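Local structure of single-strand DNA-binding protein (Agrobacterium tumefaciens, 3BTP) at residues G242-Q247 and F274-A279; D281-A284 and E289-E292; D302-L307 and M314-Y319. The protein binds single-stranded DNA regardless of its nucleotide sequence and mediates nuclear uptake of the transferred T-DNA strand during plant transformation by Agrobacterium. All blocks are in the same frame, centred on the assembly; numbering follows the deposited sequence.

Interaction 1: residues G242-Q247 and F274-A279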
# COMPACT_ATOMS: atom_id res chain seq x y z
N GLY A 242 -12.25 5.71 23.68
CA GLY A 242 -12.42 4.28 23.44
C GLY A 242 -11.06 3.56 23.37
O GLY A 242 -10.01 4.13 23.65
N ARG A 243 -11.08 2.30 23.04
CA ARG A 243 -9.85 1.49 22.89
C ARG A 243 -9.30 1.52 21.47
O ARG A 243 -10.04 1.73 20.51
CB ARG A 243 -10.24 0.03 23.12
CG ARG A 243 -10.60 -0.19 24.54
CD ARG A 243 -10.39 -1.61 24.89
NE ARG A 243 -11.08 -2.53 23.98
CZ ARG A 243 -11.05 -3.84 24.22
NH1 ARG A 243 -10.34 -4.26 25.33
NH2 ARG A 243 -11.71 -4.66 23.39
N ARG A 244 -8.02 1.22 21.31
CA ARG A 244 -7.51 1.00 19.97
C ARG A 244 -6.66 -0.26 19.87
O ARG A 244 -5.74 -0.50 20.66
CB ARG A 244 -6.67 2.20 19.51
CG ARG A 244 -7.39 3.50 19.31
CD ARG A 244 -8.32 3.54 18.08
NE ARG A 244 -8.84 4.92 18.07
CZ ARG A 244 -9.85 5.39 18.85
NH1 ARG A 244 -10.51 4.57 19.72
NH2 ARG A 244 -10.23 6.68 18.77
N GLU A 245 -6.93 -1.05 18.84
CA GLU A 245 -6.17 -2.28 18.63
C GLU A 245 -4.72 -2.02 18.12
O GLU A 245 -4.50 -1.15 17.30
CB GLU A 245 -6.92 -3.16 17.66
CG GLU A 245 -6.55 -4.57 17.84
CD GLU A 245 -7.19 -5.45 16.81
OE1 GLU A 245 -8.33 -5.12 16.37
OE2 GLU A 245 -6.56 -6.46 16.43
N ILE A 246 -3.74 -2.78 18.62
CA ILE A 246 -2.35 -2.69 18.11
C ILE A 246 -1.89 -4.08 17.70
O ILE A 246 -2.52 -5.07 18.07
CB ILE A 246 -1.34 -2.01 19.12
CG1 ILE A 246 -1.24 -2.87 20.37
CG2 ILE A 246 -1.77 -0.51 19.38
CD1 ILE A 246 -0.36 -2.34 21.47
N GLN A 247 -0.78 -4.11 16.97
CA GLN A 247 -0.16 -5.27 16.37
C GLN A 247 0.88 -5.98 17.30
O GLN A 247 1.04 -7.22 17.27
CB GLN A 247 0.48 -4.74 15.05
CG GLN A 247 0.72 -5.75 14.00
CD GLN A 247 -0.51 -6.62 13.73
OE1 GLN A 247 -1.67 -6.19 13.89
NE2 GLN A 247 -0.26 -7.79 13.32
N PHE A 274 -3.14 16.79 15.53
CA PHE A 274 -3.46 15.42 15.81
C PHE A 274 -4.86 15.33 16.26
O PHE A 274 -5.33 16.20 16.91
CB PHE A 274 -2.63 14.90 16.93
CG PHE A 274 -1.27 14.48 16.53
CD1 PHE A 274 -1.08 13.42 15.65
CD2 PHE A 274 -0.15 15.09 17.10
CE1 PHE A 274 0.19 13.00 15.33
CE2 PHE A 274 1.10 14.67 16.78
CZ PHE A 274 1.29 13.64 15.90
N SER A 275 -5.50 14.23 15.93
CA SER A 275 -6.90 14.04 16.22
C SER A 275 -7.22 12.55 16.53
O SER A 275 -6.63 11.62 15.96
CB SER A 275 -7.68 14.52 15.02
OG SER A 275 -8.92 15.03 15.45
N TYR A 276 -8.17 12.37 17.47
CA TYR A 276 -8.85 11.08 17.73
C TYR A 276 -10.33 11.14 17.26
O TYR A 276 -10.98 12.11 17.50
CB TYR A 276 -8.87 10.81 19.21
CG TYR A 276 -7.68 10.16 19.80
CD1 TYR A 276 -7.46 8.78 19.61
CD2 TYR A 276 -6.78 10.88 20.61
CE1 TYR A 276 -6.35 8.12 20.19
CE2 TYR A 276 -5.68 10.23 21.21
CZ TYR A 276 -5.48 8.86 20.98
OH TYR A 276 -4.39 8.20 21.53
N ARG A 277 -10.82 10.10 16.60
CA ARG A 277 -12.23 9.85 16.40
C ARG A 277 -12.83 9.31 17.71
O ARG A 277 -12.12 8.75 18.57
CB ARG A 277 -12.46 8.86 15.23
CG ARG A 277 -12.55 9.47 13.79
CD ARG A 277 -13.20 8.52 12.69
NE ARG A 277 -14.67 8.68 12.39
CZ ARG A 277 -15.33 9.71 12.84
NH1 ARG A 277 -14.63 10.60 13.50
NH2 ARG A 277 -16.60 9.91 12.60
N PHE A 278 -14.15 9.48 17.87
CA PHE A 278 -14.91 8.70 18.88
C PHE A 278 -16.33 8.42 18.38
O PHE A 278 -16.84 9.18 17.54
CB PHE A 278 -14.90 9.31 20.33
CG PHE A 278 -15.28 10.79 20.40
CD1 PHE A 278 -16.59 11.17 20.74
CD2 PHE A 278 -14.33 11.78 20.13
CE1 PHE A 278 -16.96 12.51 20.78
CE2 PHE A 278 -14.67 13.14 20.18
CZ PHE A 278 -16.01 13.50 20.51
N ALA A 279 -16.91 7.30 18.83
CA ALA A 279 -18.33 6.97 18.58
C ALA A 279 -19.19 8.17 18.87
O ALA A 279 -19.13 8.72 20.00
CB ALA A 279 -18.80 5.78 19.45

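Interaction 2: residues D281-A284 and E289-E292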
# COMPACT_ATOMS: atom_id res chain seq x y z
N ASP A 281 -18.99 11.29 17.25
CA ASP A 281 -18.32 12.61 17.21
C ASP A 281 -18.89 13.49 16.12
O ASP A 281 -19.81 13.07 15.44
CB ASP A 281 -16.76 12.49 17.15
CG ASP A 281 -16.24 11.71 15.89
OD1 ASP A 281 -16.96 11.55 14.89
OD2 ASP A 281 -15.09 11.23 15.92
N ALA A 282 -18.37 14.70 15.97
CA ALA A 282 -18.88 15.64 14.94
C ALA A 282 -18.96 15.02 13.52
O ALA A 282 -19.76 15.50 12.70
CB ALA A 282 -18.09 16.97 14.94
N TYR A 283 -18.18 13.95 13.25
CA TYR A 283 -18.30 13.26 11.95
C TYR A 283 -19.00 11.90 11.99
O TYR A 283 -18.86 11.13 11.03
CB TYR A 283 -16.94 13.16 11.20
CG TYR A 283 -16.49 14.50 10.63
CD1 TYR A 283 -16.73 14.84 9.29
CD2 TYR A 283 -15.87 15.44 11.46
CE1 TYR A 283 -16.37 16.07 8.79
CE2 TYR A 283 -15.52 16.67 10.98
CZ TYR A 283 -15.75 16.98 9.66
OH TYR A 283 -15.33 18.22 9.25
N ALA A 284 -19.70 11.56 13.07
CA ALA A 284 -20.44 10.29 13.07
C ALA A 284 -21.31 10.06 11.80
O ALA A 284 -22.10 10.93 11.38
CB ALA A 284 -21.28 10.13 14.34
N GLU A 289 -14.23 11.78 2.91
CA GLU A 289 -14.17 12.90 1.92
C GLU A 289 -14.74 14.24 2.40
O GLU A 289 -14.26 15.30 2.03
CB GLU A 289 -14.85 12.49 0.58
CG GLU A 289 -14.10 11.36 -0.14
CD GLU A 289 -14.05 9.96 0.62
OE1 GLU A 289 -15.05 9.56 1.30
OE2 GLU A 289 -13.00 9.25 0.46
N GLU A 290 -15.75 14.18 3.24
CA GLU A 290 -16.24 15.39 3.92
C GLU A 290 -15.23 15.95 4.95
O GLU A 290 -15.05 17.16 5.07
CB GLU A 290 -17.58 15.06 4.60
CG GLU A 290 -18.36 16.27 5.01
CD GLU A 290 -19.80 15.89 5.38
OE1 GLU A 290 -20.28 14.84 4.85
OE2 GLU A 290 -20.41 16.63 6.19
N PHE A 291 -14.63 15.06 5.73
CA PHE A 291 -13.64 15.52 6.71
C PHE A 291 -12.52 16.18 5.95
O PHE A 291 -12.08 17.25 6.27
CB PHE A 291 -13.18 14.34 7.58
CG PHE A 291 -11.99 14.64 8.45
CD1 PHE A 291 -12.14 15.35 9.66
CD2 PHE A 291 -10.70 14.23 8.06
CE1 PHE A 291 -11.04 15.63 10.48
CE2 PHE A 291 -9.61 14.47 8.86
CZ PHE A 291 -9.76 15.19 10.10
N GLU A 292 -12.09 15.49 4.90
CA GLU A 292 -11.04 15.89 4.02
C GLU A 292 -11.28 17.33 3.45
O GLU A 292 -10.36 18.18 3.44
CB GLU A 292 -10.93 14.86 2.92
CG GLU A 292 -10.09 15.32 1.78
CD GLU A 292 -9.63 14.19 0.89
OE1 GLU A 292 -10.45 13.30 0.54
OE2 GLU A 292 -8.43 14.19 0.51

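Interaction 3: residues D302-L307 and M314-Y319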
# COMPACT_ATOMS: atom_id res chain seq x y z
N ASP A 302 -3.22 22.04 -0.07
CA ASP A 302 -1.97 21.27 -0.08
C ASP A 302 -1.70 20.50 1.22
O ASP A 302 -0.62 19.93 1.37
CB ASP A 302 -0.76 22.21 -0.30
CG ASP A 302 -0.55 22.57 -1.78
OD1 ASP A 302 -1.41 22.23 -2.63
OD2 ASP A 302 0.51 23.21 -2.10
N THR A 303 -2.65 20.54 2.15
CA THR A 303 -2.60 19.84 3.43
C THR A 303 -2.57 18.31 3.26
O THR A 303 -3.25 17.78 2.45
CB THR A 303 -3.81 20.25 4.33
OG1 THR A 303 -3.77 21.67 4.47
CG2 THR A 303 -3.67 19.69 5.76
N GLU A 304 -1.75 17.63 4.05
CA GLU A 304 -1.69 16.16 4.01
C GLU A 304 -2.45 15.56 5.19
O GLU A 304 -2.39 16.06 6.27
CB GLU A 304 -0.24 15.71 4.04
CG GLU A 304 0.36 15.77 2.67
CD GLU A 304 1.89 15.50 2.65
OE1 GLU A 304 2.49 14.93 3.63
OE2 GLU A 304 2.47 15.85 1.59
N ILE A 305 -3.14 14.47 4.98
CA ILE A 305 -3.80 13.78 6.07
C ILE A 305 -3.30 12.37 6.12
O ILE A 305 -3.38 11.69 5.13
CB ILE A 305 -5.39 13.71 5.90
CG1 ILE A 305 -6.01 15.12 5.70
CG2 ILE A 305 -6.03 13.00 7.12
CD1 ILE A 305 -7.41 15.07 5.18
N LYS A 306 -2.81 11.95 7.29
CA LYS A 306 -2.40 10.59 7.60
C LYS A 306 -3.36 9.94 8.56
O LYS A 306 -3.80 10.52 9.56
CB LYS A 306 -1.03 10.54 8.30
CG LYS A 306 -0.12 11.58 7.77
CD LYS A 306 0.15 11.47 6.23
CE LYS A 306 1.06 12.68 5.81
NZ LYS A 306 1.56 12.60 4.40
N LEU A 307 -3.60 8.67 8.25
CA LEU A 307 -4.51 7.82 9.00
C LEU A 307 -3.67 6.62 9.52
O LEU A 307 -2.99 5.92 8.75
CB LEU A 307 -5.62 7.42 8.07
CG LEU A 307 -6.87 8.26 7.85
CD1 LEU A 307 -6.95 9.58 8.53
CD2 LEU A 307 -7.14 8.41 6.41
N MET A 314 1.50 5.75 9.88
CA MET A 314 0.56 6.78 9.46
C MET A 314 0.57 6.89 7.97
O MET A 314 1.44 7.54 7.37
CB MET A 314 1.00 8.10 10.10
CG MET A 314 1.14 7.95 11.56
SD MET A 314 -0.21 8.57 12.56
CE MET A 314 -1.45 8.71 11.55
N HIS A 315 -0.40 6.23 7.34
CA HIS A 315 -0.53 6.21 5.92
C HIS A 315 -1.21 7.47 5.43
O HIS A 315 -2.25 7.90 5.99
CB HIS A 315 -1.30 4.99 5.41
CG HIS A 315 -0.65 3.67 5.67
ND1 HIS A 315 0.34 3.13 4.85
CD2 HIS A 315 -0.88 2.74 6.62
CE1 HIS A 315 0.71 1.95 5.32
NE2 HIS A 315 -0.02 1.68 6.39
N ASP A 316 -0.60 8.08 4.40
CA ASP A 316 -1.19 9.16 3.69
C ASP A 316 -2.49 8.66 3.09
O ASP A 316 -2.57 7.58 2.50
CB ASP A 316 -0.29 9.65 2.56
CG ASP A 316 -0.81 10.96 1.94
OD1 ASP A 316 -0.68 12.07 2.59
OD2 ASP A 316 -1.36 10.87 0.83
N SER A 317 -3.52 9.50 3.24
CA SER A 317 -4.89 9.26 2.76
C SER A 317 -4.97 8.99 1.22
O SER A 317 -5.66 8.04 0.78
CB SER A 317 -5.75 10.48 3.20
OG SER A 317 -5.56 11.57 2.30
N LYS A 318 -4.25 9.76 0.42
CA LYS A 318 -4.17 9.51 -1.04
C LYS A 318 -3.42 8.22 -1.40
O LYS A 318 -3.79 7.53 -2.32
CB LYS A 318 -3.50 10.70 -1.74
CG LYS A 318 -4.16 12.02 -1.42
CD LYS A 318 -3.70 13.22 -2.36
CE LYS A 318 -4.82 14.40 -2.23
NZ LYS A 318 -5.37 14.90 -3.54
N TYR A 319 -2.34 7.90 -0.69
CA TYR A 319 -1.75 6.56 -0.86
C TYR A 319 -2.81 5.41 -0.64
O TYR A 319 -2.92 4.45 -1.43
CB TYR A 319 -0.55 6.32 0.06
CG TYR A 319 0.05 4.99 -0.28
CD1 TYR A 319 0.66 4.79 -1.51
CD2 TYR A 319 -0.07 3.90 0.58
CE1 TYR A 319 1.20 3.56 -1.86
CE2 TYR A 319 0.47 2.66 0.27
CZ TYR A 319 1.08 2.49 -0.97
OH TYR A 319 1.63 1.27 -1.31
O HOH W 1 -3.33 13.06 2.08

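Interaction 1: residues G242-Q247 and F274-A279
R244 makes the whole bridge from strand 243-245 to the residues just beyond strand 272-275, and it does so with one atom, NH2. This nitrogen lies 2.8 Å from R277 O, which sits at the edge of the guanidinium group. The hydrogen bond is nevertheless weak, since its N-H...O angle is only 116°. The same NH2 comes to 3.6 Å from Y276 CD1, meeting the tyrosine ring at its edge and not over a face, the guanidinium and ring planes 81° apart. A bend at chi2 (-71°) folds the arginine back beside its own backbone, where NH1 donates to R243 O at 3.0 Å. That donor sits above the carbonyl plane. NH1 also reaches Y241 O, while NE forms a salt bridge with D262.

The well-packed part is round the guanidinium and Y276, whose ring also stacks on Y241 and touches F128 of strand 127-132. The open side belongs to R243 and F278, both exposed, while the R277 side chain turns away into the protein, to D281 and F332. Chemically, the guanidinium is shared among two backbone carbonyls near its own strand, one across the gap, and a carboxylate, so D262, which binds R244 NE and the backbone N of R277 through different oxygens, probably does more to join the segments than the weak direct bond.

Interaction 2: residues D281-A284 and E289-E292
With CG beside its backbone N (chi1 -73°), the ring of Y283 leaves its turn toward helix 288-299; F291, its CG anti to the backbone N (chi1 170°), turns the edge of its own ring toward one face of the tyrosine. The two rings make a T-shaped pair with centroids 5.4 Å apart and planes at 86°, the phenylalanine giving its edge and the tyrosine its face. F291 CD1 leads this edge and comes to 3.9 Å from Y283 CE2, offset toward the rim of the ring. F291 CB lies over the same ring in a CH-pi contact, 3.8 Å from Y283 CE1. Closer still is the helix backbone, for F291 CA approaches Y283 CE1 to 3.5 Å. E290 contributes its backbone C, 4.0 Å from Y283 CE1, and its CG a little farther off.

The tyrosine is presented by a type I beta turn, D281-A284, closed by the bond from A284 N to D281 O at 2.8 Å. D281 OD1 accepts from Y283 N in an Asx turn, and D281 OD2 pairs with R277. F332 of helix 327-335 touches both aromatic residues, and F291 also reaches strand 263-266. No hydrogen bond crosses between the two segments. Their attachment is thus one of dispersion and weak aromatic electrostatics, whereas the polar bonds of the turn are made within it and to R277 and the backbone N of F278, not to helix residues 289-292.

Interaction 3: residues D302-L307 and M314-Y319
K306 and D316 lie on the same face of the sheet, and their side chains lean obliquely across each other until K306 NZ stands 2.9 Å from D316 OD1. The lysine approaches this oxygen on its anti side, somewhat out of the carboxylate plane. A bend at chi2 (-58°) curls the lysine chain; NZ also makes a salt bridge to E304 OE1, 2.6 Å away and met from above that carboxylate, and donates to G157 O. The two acids stand at about a right angle, the ammonium group between them probably easing their repulsion; R153 gives E304 a second cation.

E304, K306 and D316 belong to the antiparallel beta hairpin of strands 304-308 and 314-316, in which K306 and D316 form a non-hydrogen-bonded pair and L307 and H315 the adjacent hydrogen-bonded one. L307 N donates to H315 O at 2.7 Å and H315 N to L307 O. D316 also N-caps helix 317-323, OD2 taking weak bonds from K318 N and Y319 N.

At the helix start, S317 N lies nearly in line with the C=O of I305, 2.9 Å from its oxygen. A water donates to D316 OD1, accepts from I305 N and lies 2.7 Å from S317 OG.

In the fold
The three contacts follow one another along the chain, each closing before the next opens, and their centres lie about 15 to 17 Å apart. Interactions 1 and 3 reach opposite outer strands of one four-stranded antiparallel sheet, 272-275 and 314-316, without touching; their nearest atoms are about 5 Å apart. Interaction 2 touches both. R277 NH2 of interaction 1 approaches Y283 O to 3.0 Å, and helix 288-299 packs E292 CA against I305 CD1 at 3.9 Å. The turn and helix of interaction 2 thus link strands 272-275 and 304-308, and with the helix lying against the sheet the three contacts are tied into one continuous part of the fold.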